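Local coordinates for prephenate dehydratase (Arthrobacter aurescens, PDB 3MWB), which probably catalyses the conversion of prephenate to 3-phenylpyruvate, carbon dioxide and water in L-phenylalanine biosynthesis, and binds L-phenylalanine, at residues Asn61-Gly65 with His111-Gln117; Arg81-Leu87 with Leu277-Ala283; Ala192-Arg196 with His254-Ser258. The contacts are given in a common frame with arbitrary orientation. Numbering follows the deposited sequence.

Contact 1: residues Asn61-Gly65 with His111-Gln117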
loop_
_atom_site.group_PDB
_atom_site.type_symbol
_atom_site.label_atom_id
_atom_site.label_comp_id
_atom_site.label_asym_id
_atom_site.label_seq_id
_atom_site.Cartn_x
_atom_site.Cartn_y
_atom_site.Cartn_z
ATOM N N ASN A 61 -26.564 13.536 10.763
ATOM C CA ASN A 61 -27.850 13.944 10.188
ATOM C C ASN A 61 -28.830 14.443 11.237
ATOM O O ASN A 61 -29.991 14.018 11.260
ATOM C CB ASN A 61 -28.497 12.796 9.388
ATOM C CG ASN A 61 -27.692 12.389 8.162
ATOM O OD1 ASN A 61 -26.838 13.139 7.684
ATOM N ND2 ASN A 61 -27.966 11.186 7.640
ATOM N N SER A 62 -28.344 15.341 12.102
ATOM C CA SER A 62 -29.114 15.889 13.207
ATOM C C SER A 62 -29.968 17.064 12.733
ATOM O O SER A 62 -29.464 18.030 12.135
ATOM C CB SER A 62 -28.188 16.360 14.323
ATOM O OG SER A 62 -28.929 17.022 15.331
ATOM N N VAL A 63 -31.263 16.975 13.023
ATOM C CA VAL A 63 -32.219 18.006 12.653
ATOM C C VAL A 63 -32.007 19.247 13.521
ATOM O O VAL A 63 -32.478 20.329 13.184
ATOM C CB VAL A 63 -33.657 17.463 12.800
ATOM C CG1 VAL A 63 -34.662 18.582 12.863
ATOM C CG2 VAL A 63 -33.960 16.546 11.657
ATOM N N GLU A 64 -31.277 19.061 14.619
ATOM C CA GLU A 64 -31.126 20.065 15.662
ATOM C C GLU A 64 -29.712 20.641 15.698
ATOM O O GLU A 64 -29.410 21.500 16.524
ATOM C CB GLU A 64 -31.435 19.431 17.028
ATOM C CG GLU A 64 -32.789 18.700 17.134
ATOM C CD GLU A 64 -34.031 19.616 17.087
ATOM O OE1 GLU A 64 -33.916 20.860 16.954
ATOM O OE2 GLU A 64 -35.157 19.067 17.182
ATOM N N GLY A 65 -28.844 20.162 14.814
ATOM C CA GLY A 65 -27.419 20.474 14.914
ATOM C C GLY A 65 -26.742 19.601 15.966
ATOM O O GLY A 65 -27.254 18.545 16.351
ATOM N N HIS A 111 -35.576 24.954 13.065
ATOM C CA HIS A 111 -34.148 24.871 12.847
ATOM C C HIS A 111 -33.920 24.794 11.346
ATOM O O HIS A 111 -34.673 24.113 10.662
ATOM C CB HIS A 111 -33.556 23.635 13.521
ATOM C CG HIS A 111 -32.059 23.620 13.492
ATOM N ND1 HIS A 111 -31.284 23.897 14.603
ATOM C CD2 HIS A 111 -31.195 23.419 12.470
ATOM C CE1 HIS A 111 -30.005 23.839 14.267
ATOM N NE2 HIS A 111 -29.926 23.552 12.976
ATOM N N GLY A 112 -32.885 25.480 10.848
ATOM C CA GLY A 112 -32.518 25.456 9.415
ATOM C C GLY A 112 -32.402 24.074 8.786
ATOM O O GLY A 112 -32.712 23.888 7.600
ATOM N N HIS A 113 -31.949 23.099 9.565
ATOM C CA HIS A 113 -31.837 21.713 9.094
ATOM C C HIS A 113 -33.203 21.086 8.799
ATOM O O HIS A 113 -33.347 20.313 7.851
ATOM C CB HIS A 113 -31.081 20.873 10.126
ATOM C CG HIS A 113 -29.638 21.257 10.276
ATOM N ND1 HIS A 113 -28.724 20.473 10.947
ATOM C CD2 HIS A 113 -28.947 22.334 9.822
ATOM C CE1 HIS A 113 -27.538 21.055 10.910
ATOM N NE2 HIS A 113 -27.643 22.186 10.234
ATOM N N ALA A 114 -34.190 21.412 9.627
ATOM C CA ALA A 114 -35.565 20.974 9.394
ATOM C C ALA A 114 -36.161 21.685 8.170
ATOM O O ALA A 114 -36.730 21.044 7.271
ATOM C CB ALA A 114 -36.419 21.211 10.628
ATOM N N TRP A 115 -36.009 23.005 8.134
ATOM C CA TRP A 115 -36.520 23.804 7.029
ATOM C C TRP A 115 -36.077 23.248 5.685
ATOM O O TRP A 115 -36.911 23.009 4.812
ATOM C CB TRP A 115 -36.091 25.271 7.152
ATOM C CG TRP A 115 -36.631 26.119 6.035
ATOM C CD1 TRP A 115 -35.931 26.627 4.980
ATOM C CD2 TRP A 115 -37.996 26.518 5.843
ATOM N NE1 TRP A 115 -36.770 27.334 4.150
ATOM C CE2 TRP A 115 -38.044 27.281 4.653
ATOM C CE3 TRP A 115 -39.182 26.313 6.562
ATOM C CZ2 TRP A 115 -39.233 27.841 4.167
ATOM C CZ3 TRP A 115 -40.353 26.864 6.085
ATOM C CH2 TRP A 115 -40.371 27.629 4.900
ATOM N N ALA A 116 -34.772 23.016 5.546
ATOM C CA ALA A 116 -34.161 22.584 4.286
ATOM C C ALA A 116 -34.696 21.239 3.783
ATOM O O ALA A 116 -34.583 20.921 2.601
ATOM C CB ALA A 116 -32.635 22.523 4.442
ATOM N N GLN A 117 -35.263 20.449 4.693
ATOM C CA GLN A 117 -35.802 19.134 4.345
ATOM C C GLN A 117 -37.308 19.115 4.156
ATOM O O GLN A 117 -37.856 18.057 3.900
ATOM C CB GLN A 117 -35.516 18.132 5.450
ATOM C CG GLN A 117 -34.085 17.776 5.656
ATOM C CD GLN A 117 -33.981 16.723 6.711
ATOM O OE1 GLN A 117 -34.450 15.597 6.526
ATOM N NE2 GLN A 117 -33.392 17.081 7.841
#
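Two histidines of 111-117 reach onto the turn formed by 61-65. His-113 takes chi1 near -67° (m). This brings His-113 ND1 to 2.8 Å from the carbonyl O of Ser-62, in an almost linear N-H...O hydrogen bond lying near the plane of the ring. His-111 takes the t rotamer instead, with chi1 at -171°. Its ring presents a face to the backbone, and Val-63 O sits over that face, 3.3 Å from His-111 CG. Ser-62 is also t. Ser-62 OG accepts a hydrogen bond from Glu-64 N at 3.2 Å, which makes an ST turn, and donates a very short one of 2.5 Å to Gly-65 O. At Gly-65, phi/psi 79/-162, a CB would jam against Glu-64 O and come to 3.5 Å from His-111 CE1. The turn follows strand 54-60 of one lobe, while His-111 is the N-cap residue of helix 112-115 in the other lobe. The contact therefore bridges the two lobes of the dehydratase region, which belongs to the periplasmic-binding-protein clan. Val-63, chi1 162° (t), puts CG1 3.9 Å from Ala-114 CB, and its CG2 lies 3.9 Å from Gln-117 NE2. Gln-117 NE2 also donates to His-113 O at 3.2 Å. Glu-64 CB points away from 111-117, and its carboxylate is held by Thr-137 OG1 and Phe-18 N. Thr-68 of a second subunit packs on His-113.

Contact 2: residues Arg81-Leu87 with Leu277-Ala283; sequences RIIREAL and LGSYARA
This is a loose parallel pairing of two edge strands, and it joins the dehydratase region to the C-terminal ACT domain. Strand 81-87 and strand 277-281 run 21° from parallel, with axes 4.4 Å apart at closest approach. Both segments are largely extended, except at Ile-83 (phi/psi -106/-15), Leu-277 (-108/17) and Gly-278 (103/156). The nearest CA atoms are those of Arg-81 and Leu-277 (4.6 Å), Ile-83 and Tyr-280 (5.5 Å), and Ala-86 and Ala-283 (5.6 Å). One direct backbone hydrogen bond forms, Ile-82 N to Leu-277 O at 2.9 Å. Beyond it, water fills the gap. Water 1 donates to Ile-82 O and Ser-279 O, both at 2.7 Å. Water 2 accepts from Glu-85 N at 3.0 Å and donates to Ala-281 O at 2.6 Å. A CB on Gly-278 would clash with Ile-82 O. Tyr-280 is p (chi1 52°, chi2 -85°). Ile-82 (chi1 m, chi2 t) lays CG2 over the face of the Tyr-280 ring, a CH-pi contact 3.4 Å from its centroid. Glu-85 (chi1 p, chi2 t) accepts from Ala-283 N through OE2 at 2.8 Å. Leu-87 CD1 meets Ala-283 CB at 4.0 Å. Glu-85 OE1 makes salt bridges to Lys-201 and Arg-183, and Tyr-280 OH hydrogen-bonds Thr-203. On their other sides, strand 81-89 is hydrogen-bonded to antiparallel strand 181-188, and strand 275-281 to antiparallel strand 200-207.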
loop_
_atom_site.group_PDB
_atom_site.type_symbol
_atom_site.label_atom_id
_atom_site.label_comp_id
_atom_site.label_asym_id
_atom_site.label_seq_id
_atom_site.Cartn_x
_atom_site.Cartn_y
_atom_site.Cartn_z
ATOM N N ARG A 81 -16.816 6.147 26.425
ATOM C CA ARG A 81 -17.160 5.006 25.571
ATOM C C ARG A 81 -18.584 5.091 25.038
ATOM O O ARG A 81 -19.517 5.311 25.778
ATOM C CB ARG A 81 -17.022 3.683 26.322
ATOM C CG ARG A 81 -15.642 3.445 26.935
ATOM C CD ARG A 81 -14.562 3.149 25.872
ATOM N NE ARG A 81 -13.266 2.957 26.515
ATOM C CZ ARG A 81 -12.896 1.833 27.123
ATOM N NH1 ARG A 81 -13.719 0.789 27.152
ATOM N NH2 ARG A 81 -11.697 1.752 27.696
ATOM N N ILE A 82 -18.729 4.864 23.741
ATOM C CA ILE A 82 -20.034 4.615 23.164
ATOM C C ILE A 82 -20.513 3.231 23.604
ATOM O O ILE A 82 -19.849 2.229 23.349
ATOM C CB ILE A 82 -19.968 4.678 21.625
ATOM C CG1 ILE A 82 -19.544 6.088 21.189
ATOM C CG2 ILE A 82 -21.330 4.281 21.015
ATOM C CD1 ILE A 82 -19.061 6.196 19.697
ATOM N N ILE A 83 -21.670 3.178 24.255
ATOM C CA ILE A 83 -22.252 1.902 24.689
ATOM C C ILE A 83 -23.459 1.466 23.836
ATOM O O ILE A 83 -23.886 0.319 23.895
ATOM C CB ILE A 83 -22.647 1.966 26.170
ATOM C CG1 ILE A 83 -23.788 2.974 26.392
ATOM C CG2 ILE A 83 -21.432 2.355 27.019
ATOM C CD1 ILE A 83 -24.272 3.056 27.901
ATOM N N ARG A 84 -24.001 2.401 23.052
ATOM C CA ARG A 84 -25.177 2.163 22.224
ATOM C C ARG A 84 -25.229 3.176 21.110
ATOM O O ARG A 84 -24.819 4.331 21.284
ATOM C CB ARG A 84 -26.454 2.285 23.028
ATOM C CG ARG A 84 -27.725 2.033 22.206
ATOM C CD ARG A 84 -28.978 2.242 23.051
ATOM N NE ARG A 84 -29.106 1.193 24.043
ATOM C CZ ARG A 84 -29.788 0.067 23.855
ATOM N NH1 ARG A 84 -30.405 -0.159 22.698
ATOM N NH2 ARG A 84 -29.837 -0.834 24.821
ATOM N N GLU A 85 -25.743 2.745 19.965
ATOM C CA GLU A 85 -26.033 3.674 18.897
ATOM C C GLU A 85 -27.521 3.530 18.567
ATOM O O GLU A 85 -28.106 2.484 18.808
ATOM C CB GLU A 85 -25.111 3.419 17.692
ATOM C CG GLU A 85 -25.358 2.132 16.930
ATOM C CD GLU A 85 -24.765 2.158 15.511
ATOM O OE1 GLU A 85 -24.032 3.111 15.166
ATOM O OE2 GLU A 85 -25.020 1.212 14.749
ATOM N N ALA A 86 -28.122 4.602 18.065
ATOM C CA ALA A 86 -29.515 4.585 17.610
ATOM C C ALA A 86 -29.660 5.241 16.242
ATOM O O ALA A 86 -29.022 6.264 15.944
ATOM C CB ALA A 86 -30.395 5.280 18.608
ATOM N N LEU A 87 -30.506 4.649 15.410
ATOM C CA LEU A 87 -30.819 5.220 14.117
ATOM C C LEU A 87 -32.309 5.509 14.130
ATOM O O LEU A 87 -33.120 4.572 14.022
ATOM C CB LEU A 87 -30.475 4.246 12.993
ATOM C CG LEU A 87 -29.039 4.256 12.493
ATOM C CD1 LEU A 87 -28.766 3.002 11.639
ATOM C CD2 LEU A 87 -28.740 5.529 11.711
ATOM N N LEU A 277 -12.922 4.361 21.669
ATOM C CA LEU A 277 -14.292 4.877 21.922
ATOM C C LEU A 277 -15.382 3.781 22.007
ATOM O O LEU A 277 -16.580 4.046 21.914
ATOM C CB LEU A 277 -14.654 5.933 20.873
ATOM C CG LEU A 277 -14.256 7.400 21.083
ATOM C CD1 LEU A 277 -14.981 7.943 22.305
ATOM C CD2 LEU A 277 -12.770 7.569 21.251
ATOM N N GLY A 278 -14.967 2.547 22.205
ATOM C CA GLY A 278 -15.927 1.508 22.515
ATOM C C GLY A 278 -16.251 0.603 21.356
ATOM O O GLY A 278 -16.058 0.952 20.166
ATOM N N SER A 279 -16.705 -0.589 21.727
ATOM C CA SER A 279 -17.317 -1.547 20.812
ATOM C C SER A 279 -18.741 -1.661 21.307
ATOM O O SER A 279 -18.988 -1.614 22.520
ATOM C CB SER A 279 -16.616 -2.914 20.876
ATOM O OG SER A 279 -15.289 -2.823 20.388
ATOM N N TYR A 280 -19.676 -1.776 20.375
ATOM C CA TYR A 280 -21.096 -1.723 20.715
ATOM C C TYR A 280 -21.905 -2.288 19.555
ATOM O O TYR A 280 -21.436 -2.284 18.394
ATOM C CB TYR A 280 -21.550 -0.270 21.054
ATOM C CG TYR A 280 -21.165 0.716 19.992
ATOM C CD1 TYR A 280 -19.886 1.299 19.993
ATOM C CD2 TYR A 280 -22.032 1.032 18.943
ATOM C CE1 TYR A 280 -19.485 2.162 18.987
ATOM C CE2 TYR A 280 -21.613 1.938 17.905
ATOM C CZ TYR A 280 -20.342 2.489 17.960
ATOM O OH TYR A 280 -19.889 3.387 17.007
ATOM N N ALA A 281 -23.108 -2.759 19.865
ATOM C CA ALA A 281 -23.994 -3.372 18.876
ATOM C C ALA A 281 -24.391 -2.369 17.801
ATOM O O ALA A 281 -24.688 -1.208 18.108
ATOM C CB ALA A 281 -25.254 -3.942 19.569
ATOM N N ARG A 282 -24.382 -2.818 16.544
ATOM C CA ARG A 282 -24.930 -2.039 15.424
ATOM C C ARG A 282 -26.441 -1.917 15.566
ATOM O O ARG A 282 -27.130 -2.926 15.786
ATOM C CB ARG A 282 -24.600 -2.673 14.059
ATOM C CG ARG A 282 -23.076 -2.780 13.753
ATOM C CD ARG A 282 -22.752 -3.309 12.332
ATOM N NE ARG A 282 -23.613 -2.778 11.275
ATOM C CZ ARG A 282 -23.225 -1.979 10.276
ATOM N NH1 ARG A 282 -21.962 -1.589 10.151
ATOM N NH2 ARG A 282 -24.125 -1.565 9.383
ATOM N N ALA A 283 -26.946 -0.682 15.459
ATOM C CA ALA A 283 -28.382 -0.415 15.428
ATOM C C ALA A 283 -29.098 -1.274 14.380
ATOM O O ALA A 283 -30.215 -1.733 14.604
ATOM C CB ALA A 283 -28.633 1.069 15.146
HETATM O O HOH W 1 -18.618 0.121 24.538
HETATM O O HOH W 2 -26.208 -0.196 19.952
#

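Contact 3: residues Ala192-Arg196 with His254-Ser258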
loop_
_atom_site.group_PDB
_atom_site.type_symbol
_atom_site.label_atom_id
_atom_site.label_comp_id
_atom_site.label_asym_id
_atom_site.label_seq_id
_atom_site.Cartn_x
_atom_site.Cartn_y
_atom_site.Cartn_z
ATOM N N ALA A 192 -16.639 -1.989 31.614
ATOM C CA ALA A 192 -16.432 -3.228 30.861
ATOM C C ALA A 192 -16.860 -3.077 29.414
ATOM O O ALA A 192 -17.793 -2.340 29.120
ATOM C CB ALA A 192 -17.210 -4.381 31.524
ATOM N N LEU A 193 -16.197 -3.797 28.512
ATOM C CA LEU A 193 -16.710 -3.998 27.152
ATOM C C LEU A 193 -18.020 -4.769 27.197
ATOM O O LEU A 193 -18.129 -5.759 27.905
ATOM C CB LEU A 193 -15.732 -4.814 26.295
ATOM C CG LEU A 193 -14.564 -4.147 25.576
ATOM C CD1 LEU A 193 -13.811 -5.209 24.777
ATOM C CD2 LEU A 193 -15.024 -3.021 24.669
ATOM N N PRO A 194 -19.018 -4.347 26.419
ATOM C CA PRO A 194 -20.200 -5.194 26.435
ATOM C C PRO A 194 -19.906 -6.491 25.665
ATOM O O PRO A 194 -18.924 -6.549 24.910
ATOM C CB PRO A 194 -21.222 -4.356 25.686
ATOM C CG PRO A 194 -20.437 -3.619 24.710
ATOM C CD PRO A 194 -19.115 -3.279 25.406
ATOM N N GLU A 195 -20.743 -7.500 25.853
ATOM C CA GLU A 195 -20.571 -8.774 25.179
ATOM C C GLU A 195 -20.659 -8.602 23.661
ATOM O O GLU A 195 -21.521 -7.882 23.167
ATOM C CB GLU A 195 -21.586 -9.788 25.698
ATOM C CG GLU A 195 -21.610 -11.100 24.932
ATOM C CD GLU A 195 -22.182 -12.229 25.752
ATOM O OE1 GLU A 195 -23.330 -12.655 25.477
ATOM O OE2 GLU A 195 -21.479 -12.683 26.685
ATOM N N ARG A 196 -19.739 -9.224 22.925
ATOM C CA ARG A 196 -19.790 -9.158 21.449
ATOM C C ARG A 196 -21.012 -9.907 20.916
ATOM O O ARG A 196 -21.528 -10.786 21.593
ATOM C CB ARG A 196 -18.507 -9.701 20.815
ATOM C CG ARG A 196 -18.336 -11.209 20.893
ATOM C CD ARG A 196 -16.874 -11.538 20.698
ATOM N NE ARG A 196 -16.592 -12.972 20.732
ATOM C CZ ARG A 196 -15.371 -13.485 20.634
ATOM N NH1 ARG A 196 -14.309 -12.685 20.506
ATOM N NH2 ARG A 196 -15.206 -14.800 20.665
ATOM N N HIS A 254 -15.768 -6.089 16.884
ATOM C CA HIS A 254 -15.709 -5.900 18.327
ATOM C C HIS A 254 -14.243 -5.997 18.748
ATOM O O HIS A 254 -13.499 -6.808 18.200
ATOM C CB HIS A 254 -16.501 -7.003 18.978
ATOM C CG HIS A 254 -16.633 -6.865 20.457
ATOM N ND1 HIS A 254 -17.749 -6.326 21.053
ATOM C CD2 HIS A 254 -15.815 -7.243 21.465
ATOM C CE1 HIS A 254 -17.613 -6.374 22.368
ATOM N NE2 HIS A 254 -16.444 -6.924 22.643
ATOM N N ALA A 255 -13.838 -5.180 19.726
ATOM C CA ALA A 255 -12.440 -5.130 20.180
ATOM C C ALA A 255 -11.829 -6.511 20.489
ATOM O O ALA A 255 -10.627 -6.704 20.298
ATOM C CB ALA A 255 -12.301 -4.209 21.382
ATOM N N THR A 256 -12.645 -7.451 20.975
ATOM C CA THR A 256 -12.169 -8.817 21.280
ATOM C C THR A 256 -11.930 -9.723 20.065
ATOM O O THR A 256 -11.139 -10.665 20.155
ATOM C CB THR A 256 -13.087 -9.561 22.248
ATOM O OG1 THR A 256 -14.339 -9.830 21.618
ATOM C CG2 THR A 256 -13.273 -8.747 23.511
ATOM N N ASP A 257 -12.622 -9.479 18.957
ATOM C CA ASP A 257 -12.313 -10.168 17.702
ATOM C C ASP A 257 -10.817 -10.020 17.435
ATOM O O ASP A 257 -10.275 -8.914 17.527
ATOM C CB ASP A 257 -13.081 -9.553 16.547
ATOM C CG ASP A 257 -14.589 -9.641 16.735
ATOM O OD1 ASP A 257 -15.067 -10.603 17.360
ATOM O OD2 ASP A 257 -15.286 -8.738 16.264
ATOM N N SER A 258 -10.160 -11.126 17.094
ATOM C CA SER A 258 -8.697 -11.127 16.985
ATOM C C SER A 258 -8.200 -10.111 15.955
ATOM O O SER A 258 -7.190 -9.449 16.193
ATOM C CB SER A 258 -8.171 -12.522 16.659
ATOM O OG SER A 258 -8.500 -13.448 17.681
HETATM O O HOH W 3 -11.572 -13.208 20.361
#
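His-254 opens a type I beta turn that closes at Asp-257 and leads from strand 245-252 into helix 258-270 of the ACT domain. The linker 192-196, between the last strand of the dehydratase region and the first ACT strand, packs against this turn. The His-254 ring, chi1 t, is central. Arg-196 CB lies over one face of the His-254 ring, a CH-pi contact 3.5 Å from its centroid. Leu-193 CD1 approaches NE2 of His-254 at 3.8 Å. Ala-255 CB packs on Leu-193 CD1 at 3.8 Å. Leu-310 of a third subunit packs on Ala-255 and Thr-256. Thr-256 CG2 is 3.8 Å from Leu-193 CD1, and Thr-256 OG1 accepts a hydrogen bond from Arg-196 NH1 at 3.1 Å. Asp-257 precedes the helix as N-cap residue. Asp-257 N donates to His-254 O at 2.9 Å, closing the turn, and Asp-257 OD2 accepts from His-254 N at 2.8 Å. Asp-257 OD1 lies 3.8 Å from Arg-196 NH1, a long salt bridge out of the guanidinium plane. Water 3 accepts from Arg-196 NH1 at 2.8 Å and donates to Thr-256 O at 2.6 Å.

In the fold
Contact 2 joins a dehydratase strand to the edge strand of the ACT sheet; contact 3 packs the linker between the two domains on an ACT turn. Contact 3 is nested in the chain loop that contact 2 closes. They touch directly: Ser-279 OG and Ala-255 N are 2.8 Å apart, probably hydrogen-bonded. Contact 1 stays within the dehydratase region, its centre about 35 Å from that of contact 3 and on the opposite side of the chain's centre. All three are partly buried. Contact 2 is nearest the chain centre and contact 3 farthest out, with the exposed Arg-196. Contact 1 relies on histidine rings against backbone carbonyls, contact 2 on strand edges bridged by water, and contact 3 on an arginine laid along a turn.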